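Local coordinates for protein diaminopimelate decarboxylase (Methanocaldococcus jannaschii, PDB 1TWI) that catalyses the pyridoxal-phosphate-dependent decarboxylation of meso-diaminopimelate to L-lysine, the last step of lysine biosynthesis by the diaminopimelate pathway, at residues Phe131-Ile136 with Ile140-Thr145; Lys191-Ala196 with Glu238-Glu243; Asn273-Tyr278 with Glu283-Ile288. All blocks are in the same frame, centred on the assembly; numbering follows the deposited sequence.

Contact 1: Phe131-Ile136 with Ile140-Thr145; sequences FNVDSI and ILINET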
ATOM      1  N   PHE A 131       8.146 -14.817  22.866  1.00 10.41           N
ATOM      2  CA  PHE A 131       7.015 -14.553  22.000  1.00 11.55           C
ATOM      3  C   PHE A 131       6.175 -13.583  22.918  1.00 11.70           C
ATOM      4  O   PHE A 131       5.923 -13.914  24.108  1.00 12.57           O
ATOM      5  CB  PHE A 131       6.166 -15.804  21.825  1.00 11.85           C
ATOM      6  CG  PHE A 131       6.798 -16.832  20.926  1.00 13.16           C
ATOM      7  CD1 PHE A 131       6.621 -16.774  19.551  1.00 12.09           C
ATOM      8  CD2 PHE A 131       7.598 -17.850  21.475  1.00 12.85           C
ATOM      9  CE1 PHE A 131       7.225 -17.716  18.719  1.00 13.01           C
ATOM     10  CE2 PHE A 131       8.227 -18.821  20.651  1.00 14.70           C
ATOM     11  CZ  PHE A 131       8.034 -18.753  19.272  1.00 13.49           C
ATOM     12  N   ASN A 132       5.744 -12.425  22.392  1.00 11.34           N
ATOM     13  CA  ASN A 132       4.857 -11.545  23.164  1.00 10.41           C
ATOM     14  C   ASN A 132       3.470 -12.056  22.781  1.00 11.83           C
ATOM     15  O   ASN A 132       2.938 -11.709  21.727  1.00 12.15           O
ATOM     16  CB  ASN A 132       5.041 -10.078  22.741  1.00 12.13           C
ATOM     17  CG  ASN A 132       6.417  -9.513  23.146  1.00 12.59           C
ATOM     18  OD1 ASN A 132       7.073 -10.030  24.065  1.00 11.62           O
ATOM     19  ND2 ASN A 132       6.837  -8.405  22.483  1.00 12.46           N
ATOM     20  N   VAL A 133       2.889 -12.880  23.653  1.00 11.50           N
ATOM     21  CA  VAL A 133       1.610 -13.552  23.413  1.00 11.15           C
ATOM     22  C   VAL A 133       0.467 -12.613  23.327  1.00 11.77           C
ATOM     23  O   VAL A 133       0.271 -11.796  24.217  1.00 11.16           O
ATOM     24  CB  VAL A 133       1.305 -14.576  24.514  1.00 13.24           C
ATOM     25  CG1 VAL A 133      -0.081 -15.202  24.298  1.00 15.00           C
ATOM     26  CG2 VAL A 133       2.395 -15.645  24.510  1.00  9.70           C
ATOM     27  N   ASP A 134      -0.325 -12.775  22.268  1.00 10.73           N
ATOM     28  CA  ASP A 134      -1.397 -11.846  22.003  1.00 11.82           C
ATOM     29  C   ASP A 134      -2.775 -12.303  22.452  1.00 11.37           C
ATOM     30  O   ASP A 134      -3.674 -11.482  22.615  1.00 11.14           O
ATOM     31  CB  ASP A 134      -1.418 -11.554  20.496  1.00 12.93           C
ATOM     32  CG  ASP A 134      -2.561 -10.637  20.097  1.00 15.55           C
ATOM     33  OD1 ASP A 134      -3.698 -11.138  19.828  1.00 14.77           O
ATOM     34  OD2 ASP A 134      -2.321  -9.397  20.082  1.00 14.76           O
ATOM     35  N   SER A 135      -2.928 -13.621  22.608  1.00 11.34           N
ATOM     36  CA  SER A 135      -4.212 -14.222  22.947  1.00 11.58           C
ATOM     37  C   SER A 135      -4.015 -15.557  23.652  1.00 11.45           C
ATOM     38  O   SER A 135      -2.911 -16.166  23.606  1.00 10.83           O
ATOM     39  CB  SER A 135      -5.030 -14.456  21.653  1.00 10.28           C
ATOM     40  OG  SER A 135      -4.372 -15.397  20.827  1.00 12.25           O
ATOM     41  N   ILE A 136      -5.080 -16.034  24.293  1.00 10.04           N
ATOM     42  CA  ILE A 136      -4.958 -17.310  24.942  1.00 11.16           C
ATOM     43  C   ILE A 136      -4.773 -18.404  23.868  1.00 10.50           C
ATOM     44  O   ILE A 136      -4.018 -19.352  24.065  1.00 11.04           O
ATOM     45  CB  ILE A 136      -6.180 -17.558  25.850  1.00  9.90           C
ATOM     46  CG1 ILE A 136      -6.019 -16.602  27.078  1.00 11.81           C
ATOM     47  CG2 ILE A 136      -6.200 -19.038  26.269  1.00 11.25           C
ATOM     48  CD1 ILE A 136      -7.304 -16.403  27.969  1.00 12.72           C
ATOM     49  N   ILE A 140      -1.891 -21.300  23.903  1.00 10.35           N
ATOM     50  CA  ILE A 140      -2.163 -22.751  23.762  1.00 11.56           C
ATOM     51  C   ILE A 140      -1.348 -23.337  22.590  1.00 11.10           C
ATOM     52  O   ILE A 140      -0.662 -24.369  22.735  1.00 10.95           O
ATOM     53  CB  ILE A 140      -3.725 -23.007  23.615  1.00 12.68           C
ATOM     54  CG1 ILE A 140      -4.423 -22.591  24.937  1.00 12.75           C
ATOM     55  CG2 ILE A 140      -4.051 -24.535  23.281  1.00 12.52           C
ATOM     56  CD1 ILE A 140      -5.936 -22.643  24.850  1.00 14.13           C
ATOM     57  N   LEU A 141      -1.336 -22.647  21.459  1.00 11.18           N
ATOM     58  CA  LEU A 141      -0.588 -23.145  20.320  1.00 12.99           C
ATOM     59  C   LEU A 141       0.903 -23.184  20.600  1.00 12.83           C
ATOM     60  O   LEU A 141       1.622 -24.138  20.222  1.00 11.78           O
ATOM     61  CB  LEU A 141      -0.902 -22.289  19.068  1.00 15.01           C
ATOM     62  CG  LEU A 141      -0.001 -22.583  17.848  1.00 17.89           C
ATOM     63  CD1 LEU A 141      -0.245 -24.016  17.339  1.00 18.52           C
ATOM     64  CD2 LEU A 141      -0.354 -21.578  16.724  1.00 16.13           C
ATOM     65  N   ILE A 142       1.420 -22.171  21.298  1.00 12.68           N
ATOM     66  CA  ILE A 142       2.856 -22.178  21.592  1.00 10.08           C
ATOM     67  C   ILE A 142       3.218 -23.346  22.538  1.00 12.07           C
ATOM     68  O   ILE A 142       4.239 -24.032  22.343  1.00 10.63           O
ATOM     69  CB  ILE A 142       3.304 -20.844  22.286  1.00 10.82           C
ATOM     70  CG1 ILE A 142       3.284 -19.686  21.249  1.00 10.58           C
ATOM     71  CG2 ILE A 142       4.667 -20.999  22.909  1.00 11.13           C
ATOM     72  CD1 ILE A 142       3.367 -18.250  21.930  1.00  7.19           C
ATOM     73  N   ASN A 143       2.403 -23.559  23.574  1.00 11.45           N
ATOM     74  CA  ASN A 143       2.711 -24.628  24.538  1.00 13.07           C
ATOM     75  C   ASN A 143       2.617 -26.005  23.791  1.00 13.15           C
ATOM     76  O   ASN A 143       3.450 -26.878  23.994  1.00 13.60           O
ATOM     77  CB  ASN A 143       1.700 -24.564  25.704  1.00 13.70           C
ATOM     78  CG  ASN A 143       1.924 -25.631  26.732  1.00 15.36           C
ATOM     79  OD1 ASN A 143       1.056 -26.483  26.914  1.00 17.38           O
ATOM     80  ND2 ASN A 143       3.068 -25.604  27.418  1.00  9.18           N
ATOM     81  N   GLU A 144       1.604 -26.175  22.937  1.00 14.42           N
ATOM     82  CA  GLU A 144       1.458 -27.439  22.192  1.00 15.22           C
ATOM     83  C   GLU A 144       2.651 -27.631  21.226  1.00 15.43           C
ATOM     84  O   GLU A 144       3.175 -28.733  21.074  1.00 14.07           O
ATOM     85  CB  GLU A 144       0.145 -27.444  21.396  1.00 16.91           C
ATOM     86  CG  GLU A 144      -1.129 -27.743  22.218  1.00 25.88           C
ATOM     87  CD  GLU A 144      -2.409 -27.354  21.442  1.00 31.18           C
ATOM     88  OE1 GLU A 144      -3.542 -27.499  21.992  1.00 33.93           O
ATOM     89  OE2 GLU A 144      -2.276 -26.889  20.268  1.00 34.57           O
ATOM     90  N   THR A 145       3.093 -26.557  20.571  1.00 14.31           N
ATOM     91  CA  THR A 145       4.214 -26.662  19.631  1.00 14.34           C
ATOM     92  C   THR A 145       5.536 -26.938  20.348  1.00 15.49           C
ATOM     93  O   THR A 145       6.368 -27.776  19.906  1.00 15.10           O
ATOM     94  CB  THR A 145       4.288 -25.370  18.788  1.00 13.46           C
ATOM     95  OG1 THR A 145       3.024 -25.214  18.139  1.00 14.31           O
ATOM     96  CG2 THR A 145       5.405 -25.459  17.764  1.00 15.48           C
TER
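Ile142 reaches from helix 136-149 to Phe131 and Val133 on strand 130-133, within a beta-alpha-beta unit of the cofactor-binding TIM barrel. Its CB heads for the strand. CG1 leaves beside the backbone N, anti to the carbonyl carbon (chi1 -72°), and a nearly extended chi2 of 166° carries CD1 forward as its tip. There Ile142 CD1 meets Phe131 CB at 3.7 Å and comes obliquely upon the ring at Phe131 CG, 3.8 Å away, the two side chains sliding past each other in opposite directions. The same methyl lies 3.8 Å from Val133 CG2, the branch that lies beside the Val133 backbone N. One terminal methyl thus sits against two strand residues of the barrel wall, and Val155 of strand 153-160 touches both Val133 and Ile142. Between strand and helix, Ser135 is the N-cap, its OG bonded to Glu138 N. In the first helical turn Ile140 N donates to Ile136 O over 2.9 Å, an almost straight bond (168° at the hydrogen). Beside that bond Ile136 CG2 packs on Ile140 CD1 at 3.9 Å.

Contact 2: Lys191-Ala196 with Glu238-Glu243; sequences KAIKMA and EGIEIE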
ATOM      1  N   LYS A 191      -5.819 -14.285  33.612  1.00 13.40           N
ATOM      2  CA  LYS A 191      -6.196 -15.683  33.294  1.00 13.91           C
ATOM      3  C   LYS A 191      -5.132 -16.341  32.375  1.00 13.58           C
ATOM      4  O   LYS A 191      -4.699 -17.478  32.613  1.00 11.91           O
ATOM      5  CB  LYS A 191      -7.555 -15.699  32.613  1.00 15.23           C
ATOM      6  CG  LYS A 191      -8.098 -17.070  32.184  1.00 19.33           C
ATOM      7  CD  LYS A 191      -9.469 -16.795  31.517  1.00 21.60           C
ATOM      8  CE  LYS A 191      -9.729 -17.749  30.351  1.00 27.33           C
ATOM      9  NZ  LYS A 191     -10.285 -19.065  30.739  1.00 27.12           N
ATOM     10  N   ALA A 192      -4.683 -15.603  31.351  1.00 12.34           N
ATOM     11  CA  ALA A 192      -3.690 -16.150  30.433  1.00 11.01           C
ATOM     12  C   ALA A 192      -2.378 -16.474  31.144  1.00 12.00           C
ATOM     13  O   ALA A 192      -1.768 -17.538  30.935  1.00 11.46           O
ATOM     14  CB  ALA A 192      -3.429 -15.159  29.246  1.00  8.09           C
ATOM     15  N   ILE A 193      -1.905 -15.556  31.973  1.00 11.68           N
ATOM     16  CA  ILE A 193      -0.650 -15.808  32.643  1.00 11.59           C
ATOM     17  C   ILE A 193      -0.782 -16.957  33.660  1.00 13.08           C
ATOM     18  O   ILE A 193       0.164 -17.747  33.824  1.00 12.28           O
ATOM     19  CB  ILE A 193      -0.126 -14.503  33.346  1.00 13.92           C
ATOM     20  CG1 ILE A 193       0.249 -13.481  32.256  1.00 12.74           C
ATOM     21  CG2 ILE A 193       1.047 -14.814  34.309  1.00 10.91           C
ATOM     22  CD1 ILE A 193       0.526 -12.136  32.792  1.00 13.41           C
ATOM     23  N   LYS A 194      -1.915 -17.052  34.361  1.00 12.60           N
ATOM     24  CA  LYS A 194      -2.033 -18.157  35.327  1.00 15.18           C
ATOM     25  C   LYS A 194      -2.105 -19.493  34.545  1.00 14.83           C
ATOM     26  O   LYS A 194      -1.570 -20.508  35.002  1.00 15.55           O
ATOM     27  CB  LYS A 194      -3.277 -17.935  36.213  1.00 15.19           C
ATOM     28  CG  LYS A 194      -2.940 -17.008  37.387  1.00 16.56           C
ATOM     29  CD  LYS A 194      -4.125 -16.806  38.329  1.00 19.83           C
ATOM     30  CE  LYS A 194      -3.639 -16.082  39.557  1.00 20.99           C
ATOM     31  NZ  LYS A 194      -4.703 -16.015  40.619  1.00 21.04           N
ATOM     32  N   MET A 195      -2.762 -19.473  33.380  1.00 14.00           N
ATOM     33  CA  MET A 195      -2.801 -20.670  32.522  1.00 15.49           C
ATOM     34  C   MET A 195      -1.385 -21.057  32.120  1.00 15.78           C
ATOM     35  O   MET A 195      -0.997 -22.237  32.172  1.00 15.56           O
ATOM     36  CB  MET A 195      -3.623 -20.407  31.235  1.00 15.80           C
ATOM     37  CG  MET A 195      -5.125 -20.310  31.497  1.00 19.37           C
ATOM     38  SD  MET A 195      -6.080 -20.246  29.941  1.00 26.17           S
ATOM     39  CE  MET A 195      -5.045 -21.343  28.845  1.00 17.13           C
ATOM     40  N   ALA A 196      -0.580 -20.069  31.701  1.00 14.97           N
ATOM     41  CA  ALA A 196       0.777 -20.395  31.283  1.00 15.35           C
ATOM     42  C   ALA A 196       1.596 -20.990  32.425  1.00 15.48           C
ATOM     43  O   ALA A 196       2.454 -21.826  32.184  1.00 14.33           O
ATOM     44  CB  ALA A 196       1.518 -19.124  30.741  1.00 13.70           C
ATOM     45  N   GLU A 238      -0.321 -12.092  43.383  1.00 19.56           N
ATOM     46  CA  GLU A 238      -0.664 -13.498  43.163  1.00 19.34           C
ATOM     47  C   GLU A 238       0.584 -14.404  43.263  1.00 17.47           C
ATOM     48  O   GLU A 238       0.540 -15.577  42.900  1.00 19.58           O
ATOM     49  CB  GLU A 238      -1.314 -13.697  41.783  1.00 18.94           C
ATOM     50  CG  GLU A 238      -2.588 -12.874  41.590  1.00 17.89           C
ATOM     51  CD  GLU A 238      -3.619 -13.207  42.661  1.00 19.56           C
ATOM     52  OE1 GLU A 238      -4.048 -14.352  42.736  1.00 16.81           O
ATOM     53  OE2 GLU A 238      -3.989 -12.320  43.429  1.00 22.30           O
ATOM     54  N   GLY A 239       1.704 -13.882  43.739  1.00 15.73           N
ATOM     55  CA  GLY A 239       2.912 -14.717  43.811  1.00 16.87           C
ATOM     56  C   GLY A 239       3.633 -14.862  42.471  1.00 16.92           C
ATOM     57  O   GLY A 239       4.517 -15.713  42.307  1.00 16.74           O
ATOM     58  N   ILE A 240       3.289 -14.006  41.496  1.00 17.33           N
ATOM     59  CA  ILE A 240       3.905 -14.099  40.164  1.00 16.74           C
ATOM     60  C   ILE A 240       4.941 -12.976  39.923  1.00 17.46           C
ATOM     61  O   ILE A 240       4.602 -11.799  40.076  1.00 17.04           O
ATOM     62  CB  ILE A 240       2.764 -14.072  39.083  1.00 16.64           C
ATOM     63  CG1 ILE A 240       1.828 -15.276  39.319  1.00 15.77           C
ATOM     64  CG2 ILE A 240       3.373 -14.085  37.618  1.00 17.16           C
ATOM     65  CD1 ILE A 240       0.444 -15.175  38.568  1.00 13.82           C
ATOM     66  N   GLU A 241       6.179 -13.341  39.554  1.00 15.37           N
ATOM     67  CA  GLU A 241       7.258 -12.389  39.282  1.00 18.13           C
ATOM     68  C   GLU A 241       7.500 -12.216  37.794  1.00 17.62           C
ATOM     69  O   GLU A 241       7.428 -13.175  37.013  1.00 15.91           O
ATOM     70  CB  GLU A 241       8.581 -12.829  39.925  1.00 21.97           C
ATOM     71  CG  GLU A 241       8.589 -12.732  41.442  1.00 29.83           C
ATOM     72  CD  GLU A 241      10.035 -12.749  41.979  1.00 35.17           C
ATOM     73  OE1 GLU A 241      10.823 -13.644  41.538  1.00 37.04           O
ATOM     74  OE2 GLU A 241      10.382 -11.857  42.817  1.00 38.68           O
ATOM     75  N   ILE A 242       7.806 -10.983  37.431  1.00 17.32           N
ATOM     76  CA  ILE A 242       8.047 -10.594  36.032  1.00 16.15           C
ATOM     77  C   ILE A 242       9.521 -10.197  35.753  1.00 15.66           C
ATOM     78  O   ILE A 242      10.023  -9.242  36.318  1.00 14.12           O
ATOM     79  CB  ILE A 242       7.084  -9.419  35.707  1.00 15.55           C
ATOM     80  CG1 ILE A 242       5.643  -9.931  35.740  1.00 13.06           C
ATOM     81  CG2 ILE A 242       7.397  -8.813  34.296  1.00 14.88           C
ATOM     82  CD1 ILE A 242       5.422 -11.055  34.618  1.00 16.33           C
ATOM     83  N   GLU A 243      10.202 -10.899  34.847  1.00 16.13           N
ATOM     84  CA  GLU A 243      11.609 -10.597  34.550  1.00 15.81           C
ATOM     85  C   GLU A 243      11.848  -9.428  33.612  1.00 14.94           C
ATOM     86  O   GLU A 243      12.850  -8.690  33.750  1.00 13.82           O
ATOM     87  CB  GLU A 243      12.296 -11.857  33.962  1.00 20.00           C
ATOM     88  CG  GLU A 243      12.336 -12.985  35.003  1.00 29.16           C
ATOM     89  CD  GLU A 243      12.679 -14.348  34.447  1.00 34.05           C
ATOM     90  OE1 GLU A 243      13.366 -14.408  33.387  1.00 37.35           O
ATOM     91  OE2 GLU A 243      12.267 -15.373  35.085  1.00 38.74           O
TER
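Lys194 and Glu238 form a salt bridge on the outer, helical layer of the TIM barrel, joining helix 188-198 to the loop between helix 219-237 and strand 244-246. The two side chains cross at about a right angle. Lys194 is extended beyond CG and spans the gap at full length, whereas Glu238 is bent at chi2 (-58°) and sets its carboxylate at the end of the lysine. NZ of Lys194 gives a hydrogen bond of 2.8 Å to Glu238 OE1, approaching on the anti side of that oxygen and 31° out of the carboxylate plane. The aliphatic parts also meet beside the ion pair, Lys194 CE lying 3.9 Å from Glu238 CG. Both residues are exposed, and solvent probably shares in their charges.

Beneath this pair Ile240 points at the helix and divides its branches between two neighbours. Its CD1 reaches Lys194 CG at 4.0 Å, again nearly at right angles to the lysine chain, while CG2 turns to Ile193. Ile193 and Ile240 are buried, and Leu235 of helix 219-237 touches both. Glu238 and Ile240, which both face helix 188-198, flank Gly239, the C-prime residue (phi 79°) of the Schellman motif that ends helix 219-237: Ile240 N bonds to Leu235 O and Gly239 N to Lys236 O. At the inner end of the contact the isoleucines cross obliquely, Ile193 CG2 lying 4.1 Å from Ile240 CG2.

Contact 3: Asn273-Tyr278 with Glu283-Ile288; sequences NTMLKY and EMPNLI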
ATOM      1  N   ASN A 273      11.436   7.315  35.924  1.00 17.49           N
ATOM      2  CA  ASN A 273      10.930   7.841  37.196  1.00 19.17           C
ATOM      3  C   ASN A 273       9.577   7.179  37.526  1.00 17.85           C
ATOM      4  O   ASN A 273       9.236   6.999  38.684  1.00 17.67           O
ATOM      5  CB  ASN A 273      10.834   9.389  37.158  1.00 22.13           C
ATOM      6  CG  ASN A 273      12.258  10.052  37.108  1.00 25.90           C
ATOM      7  OD1 ASN A 273      13.157   9.676  37.897  1.00 30.46           O
ATOM      8  ND2 ASN A 273      12.465  11.005  36.181  1.00 26.40           N
ATOM      9  N   THR A 274       8.808   6.769  36.519  1.00 16.27           N
ATOM     10  CA  THR A 274       7.548   6.138  36.849  1.00 13.55           C
ATOM     11  C   THR A 274       7.816   4.732  37.362  1.00 14.17           C
ATOM     12  O   THR A 274       7.297   4.357  38.430  1.00 14.26           O
ATOM     13  CB  THR A 274       6.572   6.064  35.669  1.00 13.35           C
ATOM     14  OG1 THR A 274       6.139   7.381  35.345  1.00 14.66           O
ATOM     15  CG2 THR A 274       5.312   5.247  36.063  1.00 13.28           C
ATOM     16  N   MET A 275       8.606   3.933  36.635  1.00 13.67           N
ATOM     17  CA  MET A 275       8.869   2.561  37.089  1.00 13.32           C
ATOM     18  C   MET A 275       9.547   2.486  38.471  1.00 15.06           C
ATOM     19  O   MET A 275       9.255   1.566  39.243  1.00 12.70           O
ATOM     20  CB  MET A 275       9.754   1.785  36.081  1.00 15.09           C
ATOM     21  CG  MET A 275       9.044   1.554  34.718  1.00 16.83           C
ATOM     22  SD  MET A 275      10.138   0.807  33.546  1.00 21.36           S
ATOM     23  CE  MET A 275      10.037  -0.878  34.213  1.00 20.51           C
ATOM     24  N   LEU A 276      10.450   3.424  38.781  1.00 14.42           N
ATOM     25  CA  LEU A 276      11.116   3.374  40.090  1.00 15.34           C
ATOM     26  C   LEU A 276      10.189   3.630  41.295  1.00 14.29           C
ATOM     27  O   LEU A 276      10.555   3.321  42.404  1.00 16.33           O
ATOM     28  CB  LEU A 276      12.301   4.334  40.147  1.00 16.47           C
ATOM     29  CG  LEU A 276      13.468   3.925  39.242  1.00 17.25           C
ATOM     30  CD1 LEU A 276      14.529   5.020  39.308  1.00 21.62           C
ATOM     31  CD2 LEU A 276      14.075   2.618  39.716  1.00 19.26           C
ATOM     32  N   LYS A 277       8.991   4.163  41.073  1.00 15.92           N
ATOM     33  CA  LYS A 277       8.009   4.362  42.137  1.00 15.21           C
ATOM     34  C   LYS A 277       7.577   3.014  42.685  1.00 16.56           C
ATOM     35  O   LYS A 277       7.037   2.927  43.809  1.00 15.11           O
ATOM     36  CB  LYS A 277       6.739   5.026  41.591  1.00 14.87           C
ATOM     37  CG  LYS A 277       6.940   6.501  41.240  1.00 18.30           C
ATOM     38  CD  LYS A 277       5.801   7.081  40.427  1.00 17.92           C
ATOM     39  CE  LYS A 277       6.056   8.570  40.261  1.00 21.68           C
ATOM     40  NZ  LYS A 277       4.816   9.268  39.770  1.00 23.64           N
ATOM     41  N   TYR A 278       7.789   1.955  41.899  1.00 15.24           N
ATOM     42  CA  TYR A 278       7.308   0.618  42.309  1.00 16.32           C
ATOM     43  C   TYR A 278       8.331  -0.307  42.911  1.00 17.33           C
ATOM     44  O   TYR A 278       7.986  -1.468  43.230  1.00 15.18           O
ATOM     45  CB  TYR A 278       6.669  -0.114  41.109  1.00 13.85           C
ATOM     46  CG  TYR A 278       5.511   0.625  40.478  1.00 14.39           C
ATOM     47  CD1 TYR A 278       5.721   1.730  39.662  1.00 12.56           C
ATOM     48  CD2 TYR A 278       4.195   0.210  40.708  1.00 14.03           C
ATOM     49  CE1 TYR A 278       4.639   2.422  39.080  1.00 13.77           C
ATOM     50  CE2 TYR A 278       3.110   0.883  40.135  1.00 15.02           C
ATOM     51  CZ  TYR A 278       3.338   1.990  39.324  1.00 13.68           C
ATOM     52  OH  TYR A 278       2.228   2.641  38.790  1.00 15.46           O
ATOM     53  N   GLU A 283      10.451  -6.366  42.245  1.00 18.48           N
ATOM     54  CA  GLU A 283      11.826  -6.171  41.818  1.00 18.74           C
ATOM     55  C   GLU A 283      11.841  -5.473  40.478  1.00 18.39           C
ATOM     56  O   GLU A 283      11.021  -5.750  39.621  1.00 18.84           O
ATOM     57  CB  GLU A 283      12.526  -7.515  41.734  1.00 23.09           C
ATOM     58  CG  GLU A 283      12.513  -8.211  43.094  1.00 30.61           C
ATOM     59  CD  GLU A 283      13.206  -9.553  43.053  1.00 35.29           C
ATOM     60  OE1 GLU A 283      12.840 -10.440  43.878  1.00 37.94           O
ATOM     61  OE2 GLU A 283      14.112  -9.704  42.185  1.00 37.71           O
ATOM     62  N   MET A 284      12.765  -4.543  40.286  1.00 16.56           N
ATOM     63  CA  MET A 284      12.826  -3.866  39.020  1.00 15.59           C
ATOM     64  C   MET A 284      13.221  -4.849  37.931  1.00 14.78           C
ATOM     65  O   MET A 284      14.152  -5.625  38.089  1.00 14.89           O
ATOM     66  CB  MET A 284      13.780  -2.680  39.069  1.00 14.88           C
ATOM     67  CG  MET A 284      13.242  -1.573  39.989  1.00 11.34           C
ATOM     68  SD  MET A 284      11.806  -0.684  39.373  1.00 16.68           S
ATOM     69  CE  MET A 284      10.473  -1.659  40.042  1.00 15.21           C
ATOM     70  N   PRO A 285      12.507  -4.800  36.786  1.00 14.60           N
ATOM     71  CA  PRO A 285      12.795  -5.728  35.675  1.00 13.37           C
ATOM     72  C   PRO A 285      13.792  -5.224  34.616  1.00 13.98           C
ATOM     73  O   PRO A 285      14.263  -4.069  34.676  1.00 11.91           O
ATOM     74  CB  PRO A 285      11.416  -5.929  35.049  1.00 12.38           C
ATOM     75  CG  PRO A 285      10.843  -4.451  35.114  1.00 14.05           C
ATOM     76  CD  PRO A 285      11.275  -4.006  36.551  1.00 11.96           C
ATOM     77  N   ASN A 286      14.133  -6.105  33.667  1.00 12.04           N
ATOM     78  CA  ASN A 286      14.896  -5.622  32.513  1.00 14.47           C
ATOM     79  C   ASN A 286      13.880  -4.764  31.779  1.00 12.82           C
ATOM     80  O   ASN A 286      12.691  -5.037  31.843  1.00 13.28           O
ATOM     81  CB  ASN A 286      15.323  -6.772  31.621  1.00 13.84           C
ATOM     82  CG  ASN A 286      16.172  -7.744  32.357  1.00 15.50           C
ATOM     83  OD1 ASN A 286      17.239  -7.370  32.878  1.00 16.52           O
ATOM     84  ND2 ASN A 286      15.713  -8.992  32.445  1.00 14.30           N
ATOM     85  N   LEU A 287      14.337  -3.726  31.081  1.00 12.20           N
ATOM     86  CA  LEU A 287      13.429  -2.847  30.388  1.00 12.08           C
ATOM     87  C   LEU A 287      13.655  -2.964  28.879  1.00 12.89           C
ATOM     88  O   LEU A 287      14.806  -2.930  28.428  1.00 14.26           O
ATOM     89  CB  LEU A 287      13.687  -1.362  30.832  1.00 11.99           C
ATOM     90  CG  LEU A 287      12.968  -0.251  30.033  1.00 11.99           C
ATOM     91  CD1 LEU A 287      11.457  -0.444  30.102  1.00 11.82           C
ATOM     92  CD2 LEU A 287      13.327   1.186  30.572  1.00 13.58           C
ATOM     93  N   ILE A 288      12.587  -3.137  28.098  1.00 11.98           N
ATOM     94  CA  ILE A 288      12.746  -3.236  26.640  1.00 10.61           C
ATOM     95  C   ILE A 288      11.841  -2.209  25.982  1.00 10.90           C
ATOM     96  O   ILE A 288      10.691  -2.016  26.448  1.00 10.68           O
ATOM     97  CB  ILE A 288      12.263  -4.629  26.118  1.00 11.22           C
ATOM     98  CG1 ILE A 288      13.072  -5.737  26.807  1.00 12.97           C
ATOM     99  CG2 ILE A 288      12.408  -4.719  24.600  1.00  9.93           C
ATOM    100  CD1 ILE A 288      12.486  -7.203  26.614  1.00 12.55           C
TER
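Met275 of helix 264-276 is buried against Pro285, just before strand 286-289, and Leu287 within it, and forms the close-packed inner part of this contact. Its CB points at residues 283-288, and a bend at chi3 (77°) turns the methyl aside from the sulfur, giving each atom its own partner. Met275 SD faces Leu287 CD1 at 3.9 Å, while Met275 CE lies against the proline ring, 3.8 Å from Pro285 CG.

Farther out, Met284 is only partly buried. Bends at chi2 and chi3 curl it back over the backbone of residues 275-278, where Met284 SD comes within 3.4 Å of Met275 O. Its methyl continues along the backbone, with Met284 CE 3.8 Å from Tyr278 C. Leu276 starts away from residues 283-288 but brings CD2 round to within 4.0 Å of Met284 SD, the two side chains at about a right angle. This outer part has partly exposed residues on both segments, and Glu283 next to it is exposed. No hydrogen bond crosses between the segments.

The contact closes a beta-alpha-beta unit of the barrel between two flanking helices: Trp54 of helix 37-58 packs on Met275, Met284 and Leu287, and on helix 219-237 Asp230 binds Tyr278 OH. Strand 286-289 lies parallel between strands 244-246 and 62-67.

In the fold
The three contacts follow one another along the chain inside the pyridoxal-binding TIM barrel, and each involves the helical layer around its parallel sheet. Contacts 1 and 2 have centres 14 Å apart and touch where helices 136-149 and 188-198 pack: Ile136 CG2 lies 3.6 Å from Met195 CE. Contacts 2 and 3, 18 Å apart, meet where strands 244-246 and 286-289 begin, with a probable hydrogen bond of 2.9 Å from Asn286 N to Glu243 O. Contacts 1 and 3 are 26 Å apart and do not touch, but both reach the same sheet. Strand 286-289 leads directly to Glu290, which binds the cofactor, so contact 3 adjoins that site in sequence.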